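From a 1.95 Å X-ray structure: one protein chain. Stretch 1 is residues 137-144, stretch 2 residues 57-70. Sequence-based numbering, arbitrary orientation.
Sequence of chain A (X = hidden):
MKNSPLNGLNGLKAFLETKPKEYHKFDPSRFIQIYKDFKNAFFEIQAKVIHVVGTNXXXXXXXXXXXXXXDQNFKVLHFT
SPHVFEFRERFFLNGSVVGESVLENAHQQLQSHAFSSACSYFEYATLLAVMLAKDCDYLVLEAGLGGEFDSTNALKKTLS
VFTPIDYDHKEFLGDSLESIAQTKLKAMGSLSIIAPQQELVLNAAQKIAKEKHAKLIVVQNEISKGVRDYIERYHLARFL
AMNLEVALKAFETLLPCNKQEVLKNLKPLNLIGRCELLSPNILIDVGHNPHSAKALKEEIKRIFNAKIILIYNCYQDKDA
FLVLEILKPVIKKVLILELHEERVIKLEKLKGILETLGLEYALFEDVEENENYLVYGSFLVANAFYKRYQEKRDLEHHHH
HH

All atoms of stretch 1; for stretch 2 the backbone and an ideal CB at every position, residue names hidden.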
# COMPACT_ATOMS: atom_id res chain seq x y z
N ASP A 137 -5.50 -2.20 -20.15
CA ASP A 137 -5.91 -0.85 -20.51
C ASP A 137 -5.32 0.20 -19.58
O ASP A 137 -5.03 1.32 -20.01
CB ASP A 137 -7.44 -0.76 -20.51
CG ASP A 137 -8.08 -1.74 -21.47
OD1 ASP A 137 -7.85 -1.59 -22.69
OD2 ASP A 137 -8.78 -2.66 -21.01
N TYR A 138 -5.15 -0.15 -18.31
CA TYR A 138 -4.66 0.79 -17.31
C TYR A 138 -3.66 0.08 -16.41
O TYR A 138 -3.82 -1.10 -16.09
CB TYR A 138 -5.80 1.37 -16.46
CG TYR A 138 -6.73 2.27 -17.25
CD1 TYR A 138 -6.48 3.63 -17.38
CD2 TYR A 138 -7.86 1.74 -17.88
CE1 TYR A 138 -7.33 4.44 -18.11
CE2 TYR A 138 -8.70 2.55 -18.61
CZ TYR A 138 -8.44 3.90 -18.73
OH TYR A 138 -9.29 4.70 -19.46
N LEU A 139 -2.63 0.82 -16.01
CA LEU A 139 -1.64 0.35 -15.05
C LEU A 139 -1.62 1.34 -13.89
O LEU A 139 -1.23 2.50 -14.07
CB LEU A 139 -0.26 0.22 -15.70
CG LEU A 139 0.91 -0.09 -14.76
CD1 LEU A 139 0.67 -1.39 -14.02
CD2 LEU A 139 2.22 -0.13 -15.54
N VAL A 140 -2.09 0.90 -12.73
CA VAL A 140 -2.10 1.72 -11.52
C VAL A 140 -0.83 1.38 -10.76
O VAL A 140 -0.69 0.28 -10.21
CB VAL A 140 -3.36 1.48 -10.67
CG1 VAL A 140 -3.38 2.44 -9.47
CG2 VAL A 140 -4.62 1.70 -11.51
N LEU A 141 0.10 2.33 -10.73
CA LEU A 141 1.49 2.10 -10.37
C LEU A 141 1.79 2.86 -9.08
O LEU A 141 1.89 4.09 -9.10
CB LEU A 141 2.41 2.55 -11.50
CG LEU A 141 3.82 2.01 -11.66
CD1 LEU A 141 3.80 0.55 -12.06
CD2 LEU A 141 4.55 2.84 -12.71
N GLU A 142 1.95 2.13 -7.98
CA GLU A 142 2.27 2.75 -6.70
C GLU A 142 3.76 3.01 -6.61
O GLU A 142 4.57 2.12 -6.87
CB GLU A 142 1.82 1.84 -5.56
CG GLU A 142 1.96 2.43 -4.18
CD GLU A 142 1.55 1.43 -3.11
OE1 GLU A 142 2.44 0.93 -2.39
OE2 GLU A 142 0.34 1.14 -3.01
N ALA A 143 4.13 4.23 -6.23
CA ALA A 143 5.53 4.56 -6.06
C ALA A 143 6.11 3.83 -4.86
O ALA A 143 5.42 3.56 -3.87
CB ALA A 143 5.72 6.07 -5.90
N GLY A 144 7.39 3.49 -4.95
CA GLY A 144 8.13 2.94 -3.83
C GLY A 144 8.74 4.04 -2.98
O GLY A 144 8.22 5.15 -2.90
N UNK A 57 -2.68 6.02 2.61
CA UNK A 57 -3.81 5.71 1.75
C UNK A 57 -3.47 5.36 0.32
O UNK A 57 -4.38 5.36 -0.52
CB UNK A 57 -4.77 6.90 1.74
N UNK A 58 -2.21 5.07 0.00
CA UNK A 58 -1.87 4.69 -1.37
C UNK A 58 -2.59 3.41 -1.77
O UNK A 58 -3.17 3.33 -2.86
CB UNK A 58 -0.36 4.51 -1.52
N UNK A 59 -2.58 2.41 -0.89
CA UNK A 59 -3.12 1.11 -1.26
C UNK A 59 -4.61 1.14 -1.54
O UNK A 59 -5.07 0.64 -2.56
CB UNK A 59 -2.83 0.10 -0.15
N UNK A 60 -5.39 1.74 -0.63
CA UNK A 60 -6.83 1.75 -0.83
C UNK A 60 -7.23 2.68 -1.97
O UNK A 60 -8.12 2.34 -2.76
CB UNK A 60 -7.54 2.17 0.46
N UNK A 61 -6.60 3.85 -2.07
CA UNK A 61 -6.91 4.76 -3.18
C UNK A 61 -6.66 4.08 -4.52
O UNK A 61 -7.50 4.15 -5.43
CB UNK A 61 -6.08 6.04 -3.08
N UNK A 62 -5.52 3.41 -4.66
CA UNK A 62 -5.21 2.75 -5.92
C UNK A 62 -6.13 1.58 -6.21
O UNK A 62 -6.54 1.37 -7.36
CB UNK A 62 -3.76 2.27 -5.91
N UNK A 63 -6.48 0.80 -5.19
CA UNK A 63 -7.32 -0.37 -5.42
C UNK A 63 -8.76 0.04 -5.71
O UNK A 63 -9.43 -0.60 -6.52
CB UNK A 63 -7.27 -1.31 -4.21
N UNK A 64 -9.24 1.10 -5.05
CA UNK A 64 -10.57 1.63 -5.36
C UNK A 64 -10.65 2.05 -6.82
O UNK A 64 -11.61 1.71 -7.53
CB UNK A 64 -10.91 2.81 -4.45
N UNK A 65 -9.65 2.80 -7.29
CA UNK A 65 -9.61 3.19 -8.70
C UNK A 65 -9.57 1.96 -9.60
O UNK A 65 -10.29 1.89 -10.61
CB UNK A 65 -8.40 4.08 -8.98
N UNK A 66 -8.73 0.97 -9.25
CA UNK A 66 -8.64 -0.27 -10.01
C UNK A 66 -10.00 -0.96 -10.12
O UNK A 66 -10.38 -1.45 -11.19
CB UNK A 66 -7.62 -1.21 -9.36
N UNK A 67 -10.73 -1.03 -9.00
CA UNK A 67 -12.04 -1.69 -9.01
C UNK A 67 -13.04 -0.93 -9.88
O UNK A 67 -13.82 -1.55 -10.61
CB UNK A 67 -12.58 -1.82 -7.58
N UNK A 68 -13.03 0.40 -9.81
CA UNK A 68 -13.95 1.18 -10.63
C UNK A 68 -13.66 0.97 -12.12
O UNK A 68 -14.58 0.80 -12.92
CB UNK A 68 -13.85 2.66 -10.27
N UNK A 69 -12.38 0.99 -12.50
CA UNK A 69 -12.02 0.79 -13.89
C UNK A 69 -12.40 -0.62 -14.35
O UNK A 69 -12.95 -0.79 -15.45
CB UNK A 69 -10.52 1.03 -14.09
N UNK A 70 -12.12 -1.63 -13.52
CA UNK A 70 -12.49 -3.00 -13.86
C UNK A 70 -14.00 -3.14 -14.04
O UNK A 70 -14.45 -3.95 -14.87
CB UNK A 70 -12.00 -3.96 -12.78

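Strand 138-142 and helix 58-70 run antiparallel, at 176°, with their axes 9.1 Å apart at closest approach. Tyr138, Val140 and Glu142 point toward the helix, while Leu139 points away.

Position 57 precedes the helix at its N-cap, with phi/psi of 73/14. A positive phi favours glycine, and stretch 1 is out of reach. The residue is Gly57, whose O accepts the first backbone hydrogen bond of the helix.

At position 58, CA-to-CB points toward stretch 1, and the ideal CB lies 3.8 Å from Glu142 OE2. A nearby carboxylate and the aliphatic part of Glu142 would suit a long basic chain or a polar one. Lys58 is found, packing its methylenes along the glutamate: CE is 3.7 Å from Glu142 CG and 3.9 Å from Ala143 O. The contact is not a salt bridge; NZ is hydrogen-bonded elsewhere in the structure. A water bridges the helix backbone to the glutamate carboxylate, its O donating to Lys58 O and to Glu142 OE2, 2.7 Å from each.

Position 59 points sideways, its ideal CB 4.4 Å from Glu142 OE2, so a small or polar residue would fit. Gly59 occupies it, its N 3.8 Å from Glu142 OE2.

Positions 60 and 61 are out of reach of the strand, and many helical residues would serve. The first is Ser60. The second is Thr61, which turns back on the helix start: its OG1 donates to Gly57 O at 2.6 Å, alongside the backbone bond from Thr61 N to the same oxygen at 3.1 Å.

Position 62 is where the backbones come close, its CA 6.5 Å from Val140 CA. The CB direction is toward the strand, but an ideal CB would sit 3.6 Å from Val140 CG1 and 3.3 Å from Lys58 O. The tight spacing favours glycine, with alanine a crowded alternative. Gly62 lets the valine approach the helix backbone, with Val140 CG1 3.9 Å from Gly62 O.

Position 63 points away and 64 is out of reach, so stretch 1 constrains neither; they are Arg63 and Phe64.

Position 65 points toward Val140, its ideal CB 5.1 Å from CG2, leaving room for a medium or large aliphatic chain. Leu65 makes a light apolar contact, CD2 to Val140 CG2 at 4.4 Å.

At 66 the CB points sideways, 4.7 Å from Val140 CG2, so alanine, serine, threonine or valine would be plausible. Thr66 places OG1 3.6 Å from Val140 CG2 and satisfies the hydroxyl within the helix, donating from OG1 to Gly62 O at 2.8 Å.

Positions 67 and 68 are out of reach, so stretch 1 does not choose among helix-compatible side chains; they are Leu67 and Leu68.

Position 69 points toward the ring of Tyr138, its ideal CB 4.7 Å from CD2, and an aliphatic or aromatic residue could cover it. Leu69 lies over one face: CD1 is 4.0 Å from Tyr138 CG, and CD2 makes a CH-pi contact 4.3 Å from the Tyr138 ring centroid.

Position 70 is out of reach and stretch 1 leaves it open to any helical residue; it is Ala70.

Stretch 2, residues 57-70: GKGSTGRFLTLLLA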
# COMPACT_ATOMS: atom_id res chain seq x y z
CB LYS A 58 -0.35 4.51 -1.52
CG LYS A 58 0.43 5.83 -1.53
CD LYS A 58 1.81 5.65 -2.16
CE LYS A 58 2.68 4.73 -1.33
NZ LYS A 58 2.64 5.06 0.12
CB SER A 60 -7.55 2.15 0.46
OG SER A 60 -7.08 3.40 0.94
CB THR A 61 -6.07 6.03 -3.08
OG1 THR A 61 -6.27 6.65 -1.81
CG2 THR A 61 -6.44 7.00 -4.19
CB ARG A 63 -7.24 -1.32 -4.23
CG ARG A 63 -7.93 -2.68 -4.47
CD ARG A 63 -7.31 -3.46 -5.64
NE ARG A 63 -5.89 -3.70 -5.41
CZ ARG A 63 -5.41 -4.69 -4.68
NH1 ARG A 63 -6.22 -5.56 -4.09
NH2 ARG A 63 -4.10 -4.81 -4.52
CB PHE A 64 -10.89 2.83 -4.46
CG PHE A 64 -11.61 2.49 -3.19
CD1 PHE A 64 -12.66 1.58 -3.20
CD2 PHE A 64 -11.26 3.10 -2.00
CE1 PHE A 64 -13.34 1.28 -2.02
CE2 PHE A 64 -11.94 2.80 -0.82
CZ PHE A 64 -12.97 1.89 -0.83
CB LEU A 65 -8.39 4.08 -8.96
CG LEU A 65 -8.11 4.50 -10.40
CD1 LEU A 65 -9.28 5.27 -10.99
CD2 LEU A 65 -6.85 5.33 -10.47
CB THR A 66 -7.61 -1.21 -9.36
OG1 THR A 66 -6.31 -0.60 -9.39
CG2 THR A 66 -7.55 -2.56 -10.09
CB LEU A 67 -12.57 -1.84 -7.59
CG LEU A 67 -11.75 -2.77 -6.68
CD1 LEU A 67 -12.32 -2.80 -5.27
CD2 LEU A 67 -11.65 -4.18 -7.28
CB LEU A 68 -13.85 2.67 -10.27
CG LEU A 68 -14.36 3.08 -8.89
CD1 LEU A 68 -13.79 4.43 -8.50
CD2 LEU A 68 -15.88 3.10 -8.86
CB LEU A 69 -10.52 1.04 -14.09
CG LEU A 69 -10.09 2.49 -13.87
CD1 LEU A 69 -8.57 2.61 -13.76
CD2 LEU A 69 -10.62 3.37 -14.98
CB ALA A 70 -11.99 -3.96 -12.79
O HOH W 1 -1.59 2.03 -4.63
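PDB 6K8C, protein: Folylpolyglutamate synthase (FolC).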